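Local coordinates for 190aa long hypothetical protein (Pyrococcus horikoshii, PDB 2DDZ), which is of unknown function but assembles as a hexamer and belongs to a family grouped with the class II aminoacyl-tRNA synthetase-like proteins, at residues E[33-37]-E[71-77]; E[88-93]-E[108-113]. All coordinates share one frame; numbering follows the deposited sequence.

Contact 1 of 2, residues E[33-37]-E[71-77]; sequences LGDSL and YILELFW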
loop_
_atom_site.group_PDB
_atom_site.type_symbol
_atom_site.label_atom_id
_atom_site.label_comp_id
_atom_site.label_asym_id
_atom_site.label_seq_id
_atom_site.Cartn_x
_atom_site.Cartn_y
_atom_site.Cartn_z
ATOM N N LEU E 33 4.514 -22.478 -7.889
ATOM C CA LEU E 33 3.617 -21.357 -7.622
ATOM C C LEU E 33 3.871 -20.665 -6.280
ATOM O O LEU E 33 4.207 -21.312 -5.294
ATOM C CB LEU E 33 2.180 -21.861 -7.664
ATOM C CG LEU E 33 1.040 -20.852 -7.583
ATOM C CD1 LEU E 33 0.946 -20.078 -8.878
ATOM C CD2 LEU E 33 -0.260 -21.597 -7.318
ATOM N N GLY E 34 3.722 -19.344 -6.254
ATOM C CA GLY E 34 3.901 -18.594 -5.017
ATOM C C GLY E 34 5.316 -18.310 -4.553
ATOM O O GLY E 34 6.273 -18.392 -5.324
ATOM N N ASP E 35 5.452 -17.958 -3.279
ATOM C CA ASP E 35 6.762 -17.655 -2.726
ATOM C C ASP E 35 7.719 -18.803 -2.992
ATOM O O ASP E 35 7.383 -19.966 -2.744
ATOM C CB ASP E 35 6.652 -17.390 -1.220
ATOM C CG ASP E 35 5.894 -16.105 -0.913
ATOM O OD1 ASP E 35 5.525 -15.404 -1.883
ATOM O OD2 ASP E 35 5.674 -15.792 0.281
ATOM N N SER E 36 8.910 -18.484 -3.507
ATOM C CA SER E 36 9.883 -19.528 -3.794
ATOM C C SER E 36 11.356 -19.128 -3.841
ATOM O O SER E 36 11.723 -17.963 -4.036
ATOM C CB SER E 36 9.536 -20.223 -5.113
ATOM O OG SER E 36 9.769 -19.371 -6.220
ATOM N N LEU E 37 12.196 -20.142 -3.660
ATOM C CA LEU E 37 13.633 -19.997 -3.708
ATOM C C LEU E 37 14.108 -21.121 -4.629
ATOM O O LEU E 37 13.789 -22.288 -4.408
ATOM C CB LEU E 37 14.234 -20.144 -2.308
ATOM C CG LEU E 37 15.768 -20.230 -2.237
ATOM C CD1 LEU E 37 16.429 -18.979 -2.825
ATOM C CD2 LEU E 37 16.168 -20.417 -0.796
ATOM N N TYR E 71 21.088 -17.883 -6.362
ATOM C CA TYR E 71 19.880 -17.984 -5.548
ATOM C C TYR E 71 18.879 -17.002 -6.109
ATOM O O TYR E 71 19.149 -15.807 -6.173
ATOM C CB TYR E 71 20.124 -17.623 -4.078
ATOM C CG TYR E 71 21.174 -18.445 -3.385
ATOM C CD1 TYR E 71 22.524 -18.246 -3.658
ATOM C CD2 TYR E 71 20.822 -19.414 -2.439
ATOM C CE1 TYR E 71 23.510 -18.985 -3.006
ATOM C CE2 TYR E 71 21.807 -20.166 -1.777
ATOM C CZ TYR E 71 23.150 -19.939 -2.071
ATOM O OH TYR E 71 24.133 -20.651 -1.433
ATOM N N ILE E 72 17.728 -17.503 -6.526
ATOM C CA ILE E 72 16.701 -16.639 -7.063
ATOM C C ILE E 72 15.486 -16.744 -6.185
ATOM O O ILE E 72 14.855 -17.792 -6.075
ATOM C CB ILE E 72 16.358 -17.002 -8.497
ATOM C CG1 ILE E 72 17.471 -16.490 -9.402
ATOM C CG2 ILE E 72 15.021 -16.386 -8.902
ATOM C CD1 ILE E 72 17.487 -17.189 -10.687
ATOM N N LEU E 73 15.180 -15.627 -5.546
ATOM C CA LEU E 73 14.072 -15.546 -4.637
ATOM C C LEU E 73 12.935 -14.669 -5.150
ATOM O O LEU E 73 13.170 -13.602 -5.724
ATOM C CB LEU E 73 14.587 -15.016 -3.305
ATOM C CG LEU E 73 13.556 -14.783 -2.209
ATOM C CD1 LEU E 73 12.884 -16.100 -1.858
ATOM C CD2 LEU E 73 14.247 -14.183 -1.000
ATOM N N GLU E 74 11.702 -15.142 -4.971
ATOM C CA GLU E 74 10.527 -14.372 -5.357
ATOM C C GLU E 74 9.482 -14.457 -4.251
ATOM O O GLU E 74 9.105 -15.532 -3.803
ATOM C CB GLU E 74 9.925 -14.845 -6.683
ATOM C CG GLU E 74 8.823 -13.896 -7.192
ATOM C CD GLU E 74 8.558 -14.030 -8.692
ATOM O OE1 GLU E 74 8.764 -15.129 -9.241
ATOM O OE2 GLU E 74 8.120 -13.045 -9.324
ATOM N N LEU E 75 9.044 -13.291 -3.801
ATOM C CA LEU E 75 8.060 -13.197 -2.741
ATOM C C LEU E 75 6.908 -12.300 -3.168
ATOM O O LEU E 75 7.089 -11.125 -3.506
ATOM C CB LEU E 75 8.709 -12.640 -1.466
ATOM C CG LEU E 75 9.843 -13.483 -0.877
ATOM C CD1 LEU E 75 10.351 -12.843 0.387
ATOM C CD2 LEU E 75 9.333 -14.889 -0.587
ATOM N N PHE E 76 5.716 -12.865 -3.142
ATOM C CA PHE E 76 4.537 -12.130 -3.520
ATOM C C PHE E 76 3.978 -11.392 -2.315
ATOM O O PHE E 76 2.924 -11.723 -1.774
ATOM C CB PHE E 76 3.523 -13.089 -4.133
ATOM C CG PHE E 76 4.010 -13.719 -5.406
ATOM C CD1 PHE E 76 4.838 -14.840 -5.374
ATOM C CD2 PHE E 76 3.684 -13.152 -6.643
ATOM C CE1 PHE E 76 5.337 -15.392 -6.564
ATOM C CE2 PHE E 76 4.176 -13.697 -7.840
ATOM C CZ PHE E 76 5.003 -14.817 -7.800
ATOM N N TRP E 77 4.734 -10.393 -1.894
ATOM C CA TRP E 77 4.381 -9.554 -0.769
ATOM C C TRP E 77 4.172 -8.196 -1.388
ATOM O O TRP E 77 4.153 -8.079 -2.607
ATOM C CB TRP E 77 5.546 -9.509 0.221
ATOM C CG TRP E 77 5.910 -10.861 0.763
ATOM C CD1 TRP E 77 5.279 -12.051 0.508
ATOM C CD2 TRP E 77 6.951 -11.156 1.701
ATOM N NE1 TRP E 77 5.858 -13.061 1.233
ATOM C CE2 TRP E 77 6.887 -12.541 1.974
ATOM C CE3 TRP E 77 7.931 -10.385 2.339
ATOM C CZ2 TRP E 77 7.765 -13.170 2.862
ATOM C CZ3 TRP E 77 8.803 -11.010 3.220
ATOM C CH2 TRP E 77 8.712 -12.390 3.473
HETATM O O HOH W 1 2.746 -14.597 -0.232
HETATM O O HOH W 2 12.153 -17.855 -7.323
#

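Contact 2 of 2, residues E[88-93]-E[108-113]; sequences QKLLIA and RRGDDI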
loop_
_atom_site.group_PDB
_atom_site.type_symbol
_atom_site.label_atom_id
_atom_site.label_comp_id
_atom_site.label_asym_id
_atom_site.label_seq_id
_atom_site.Cartn_x
_atom_site.Cartn_y
_atom_site.Cartn_z
ATOM N N GLN E 88 16.919 -8.650 1.551
ATOM C CA GLN E 88 18.123 -9.085 0.857
ATOM C C GLN E 88 19.352 -9.070 1.775
ATOM O O GLN E 88 20.179 -9.980 1.739
ATOM C CB GLN E 88 18.393 -8.183 -0.347
ATOM C CG GLN E 88 19.760 -8.390 -0.965
ATOM C CD GLN E 88 20.318 -7.120 -1.574
ATOM O OE1 GLN E 88 20.222 -6.041 -0.982
ATOM N NE2 GLN E 88 20.921 -7.240 -2.754
ATOM N N LYS E 89 19.490 -8.029 2.588
ATOM C CA LYS E 89 20.646 -7.959 3.457
ATOM C C LYS E 89 20.528 -8.886 4.667
ATOM O O LYS E 89 21.532 -9.287 5.246
ATOM C CB LYS E 89 20.931 -6.492 3.827
ATOM C CG LYS E 89 21.666 -5.772 2.672
ATOM C CD LYS E 89 21.804 -4.252 2.804
ATOM C CE LYS E 89 20.671 -3.492 2.107
ATOM N NZ LYS E 89 20.607 -3.728 0.627
ATOM N N LEU E 90 19.303 -9.266 5.021
ATOM C CA LEU E 90 19.108 -10.190 6.126
ATOM C C LEU E 90 19.595 -11.560 5.669
ATOM O O LEU E 90 20.231 -12.290 6.430
ATOM C CB LEU E 90 17.635 -10.296 6.500
ATOM C CG LEU E 90 17.310 -11.336 7.577
ATOM C CD1 LEU E 90 18.123 -11.076 8.854
ATOM C CD2 LEU E 90 15.827 -11.282 7.869
ATOM N N LEU E 91 19.295 -11.902 4.420
ATOM C CA LEU E 91 19.693 -13.190 3.871
ATOM C C LEU E 91 21.213 -13.286 3.681
ATOM O O LEU E 91 21.805 -14.328 3.959
ATOM C CB LEU E 91 18.975 -13.442 2.540
ATOM C CG LEU E 91 17.444 -13.477 2.550
ATOM C CD1 LEU E 91 16.944 -13.752 1.135
ATOM C CD2 LEU E 91 16.948 -14.552 3.497
ATOM N N ILE E 92 21.843 -12.212 3.206
ATOM C CA ILE E 92 23.299 -12.214 3.020
ATOM C C ILE E 92 23.927 -12.346 4.401
ATOM O O ILE E 92 24.941 -13.027 4.573
ATOM C CB ILE E 92 23.806 -10.910 2.322
ATOM C CG1 ILE E 92 23.602 -11.016 0.810
ATOM C CG2 ILE E 92 25.298 -10.714 2.549
ATOM C CD1 ILE E 92 22.279 -11.555 0.460
ATOM N N ALA E 93 23.312 -11.709 5.391
ATOM C CA ALA E 93 23.822 -11.796 6.750
ATOM C C ALA E 93 23.735 -13.242 7.233
ATOM O O ALA E 93 24.662 -13.733 7.868
ATOM C CB ALA E 93 23.034 -10.880 7.679
ATOM N N ARG E 108 30.532 -8.932 6.436
ATOM C CA ARG E 108 29.547 -8.348 5.539
ATOM C C ARG E 108 29.653 -6.846 5.348
ATOM O O ARG E 108 29.746 -6.094 6.316
ATOM C CB ARG E 108 28.135 -8.689 6.043
ATOM C CG ARG E 108 27.004 -8.225 5.131
ATOM C CD ARG E 108 25.651 -8.704 5.647
ATOM N NE ARG E 108 25.303 -8.101 6.931
ATOM C CZ ARG E 108 24.696 -6.925 7.081
ATOM N NH1 ARG E 108 24.348 -6.200 6.025
ATOM N NH2 ARG E 108 24.438 -6.470 8.299
ATOM N N ARG E 109 29.627 -6.412 4.091
ATOM C CA ARG E 109 29.655 -4.987 3.768
ATOM C C ARG E 109 28.387 -4.732 2.966
ATOM O O ARG E 109 28.363 -4.876 1.739
ATOM C CB ARG E 109 30.888 -4.617 2.937
ATOM C CG ARG E 109 32.208 -4.833 3.657
ATOM C CD ARG E 109 33.379 -4.402 2.801
ATOM N NE ARG E 109 34.632 -4.988 3.269
ATOM C CZ ARG E 109 35.803 -4.833 2.661
ATOM N NH1 ARG E 109 35.892 -4.102 1.552
ATOM N NH2 ARG E 109 36.886 -5.415 3.159
ATOM N N GLY E 110 27.328 -4.375 3.685
ATOM C CA GLY E 110 26.045 -4.123 3.064
ATOM C C GLY E 110 25.453 -5.436 2.616
ATOM O O GLY E 110 25.057 -6.249 3.445
ATOM N N ASP E 111 25.414 -5.645 1.303
ATOM C CA ASP E 111 24.885 -6.873 0.734
ATOM C C ASP E 111 26.007 -7.712 0.109
ATOM O O ASP E 111 25.745 -8.639 -0.651
ATOM C CB ASP E 111 23.822 -6.543 -0.321
ATOM C CG ASP E 111 24.394 -5.832 -1.527
ATOM O OD1 ASP E 111 25.506 -5.269 -1.415
ATOM O OD2 ASP E 111 23.726 -5.821 -2.587
ATOM N N ASP E 112 27.254 -7.375 0.425
ATOM C CA ASP E 112 28.399 -8.109 -0.106
ATOM C C ASP E 112 29.118 -8.903 0.981
ATOM O O ASP E 112 29.327 -8.418 2.102
ATOM C CB ASP E 112 29.421 -7.170 -0.758
ATOM C CG ASP E 112 28.926 -6.551 -2.041
ATOM O OD1 ASP E 112 28.212 -7.230 -2.809
ATOM O OD2 ASP E 112 29.275 -5.379 -2.287
ATOM N N ILE E 113 29.500 -10.125 0.627
ATOM C CA ILE E 113 30.211 -11.012 1.530
ATOM C C ILE E 113 31.709 -10.963 1.226
ATOM O O ILE E 113 32.127 -11.117 0.072
ATOM C CB ILE E 113 29.703 -12.446 1.366
ATOM C CG1 ILE E 113 28.237 -12.511 1.807
ATOM C CG2 ILE E 113 30.582 -13.418 2.154
ATOM C CD1 ILE E 113 27.579 -13.818 1.508
#

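Contact 1 of 2, residues E[33-37]-E[71-77]
Ser36 and Glu74 form an antiparallel hydrogen-bonded pair, closed by Ser36 N to Glu74 O at 3.0 Å and by Glu74 N to Ser36 O, also 3.0 Å. Leu37 and Leu73 follow as a non-hydrogen-bonded pair, and the two segments run 150° apart end to end. Where strand 68-75 ends, Phe76 is the centre of an inverse gamma turn, and Asp35 takes over the pairing with its side chain. The torsion that sets Asp35 CG opposite the carbonyl carbon (chi1 -68°) brings both carboxylate oxygens to the turn: OD1 accepts from Phe76 N at 2.8 Å, OD2 from Trp77 NE1 at 2.9 Å. Both donors come from the syn side, somewhat off the carboxylate plane, and one N-H on each oxygen fixes the group's rotation; its plane stands 64° from the indole. A water bridges OD2 to Phe76 O, and Arg180 adds a long, weak ion pair. Leu75 CD2 packs against Asp35 CG (3.7 Å), while Gly34 O lies at the edge of the Phe76 ring, 3.4 Å from CE1. On the Ser36 and Glu74 face, a water donates to Ser36 OG and Ile72 O. Strand 36-45 pairs here with strand 68-75, whose other edge meets strand 131-139. Helices 81-100 and 161-184 cover the face carrying Leu73, touching it through Leu91 and Ile176, and Leu184 of a second subunit packs on Phe76.

Contact 2 of 2, residues E[88-93]-E[108-113]
Arg108 extends with CG opposite its backbone N (chi1 -176°) and stays extended at chi2, which carries CD to Ile92 CG2 at 3.7 Å; the bend at chi3 (65°) then turns the guanidinium back over its own turn, so that NH1 reaches Gly110 O. Ile92 turns CG2 away from its own N, and this methyl also meets Ile113 CG1 at 3.5 Å; the Ile92 and Arg108 side chains cross at about a right angle. Arg108 NH1 donates to Gly110 O at 2.7 Å, in the guanidinium plane and on a carbonyl lone pair, while Lys89 O lies over one face of the group and Ala93 CB approaches NE to 3.7 Å. Lys89 CG rests 3.5 Å from the same Gly110 O. Beyond its bends at chi3 and chi4, Lys89 NZ donates to Gln88 OE1 at 2.8 Å and forms a salt bridge with Asp182 of a third subunit. Gln88 NE2, bonded to Ser123 OG, stands 3.1 Å from Asp111 OD2, with amide and carboxylate planes 66° apart. In that same third subunit, Glu175 and Glu97 pair with Arg108 NH2 and NE. Segment 108-113 is the tip of a beta hairpin with a two-residue loop, a type II' turn from Arg109 to Asp112, docked on helix 81-100 at a subunit interface.

Contact 1 closes before contact 2 opens, and the chain passes from strand 68-75 through a short connection into helix 81-100, so the two are consecutive steps of one fold. Their centres lie 18 Å apart, yet they touch: Leu73 CD2 packs on Leu91 CD1 at 3.5 Å. Both reach the same mixed sheet, contact 1 through strand 68-75 and contact 2 through the hairpin of strands 106-109 and 112-115; strands 118-128 and 131-139 connect the two places. Arg12, Ile14, Asn29 and Phe30 line a guanidine pocket. The Ile72 side chain of contact 1 is about 8 Å from a bound guanidine, and the Arg108 side chain of contact 2 is about 12 Å from a bound guanidine.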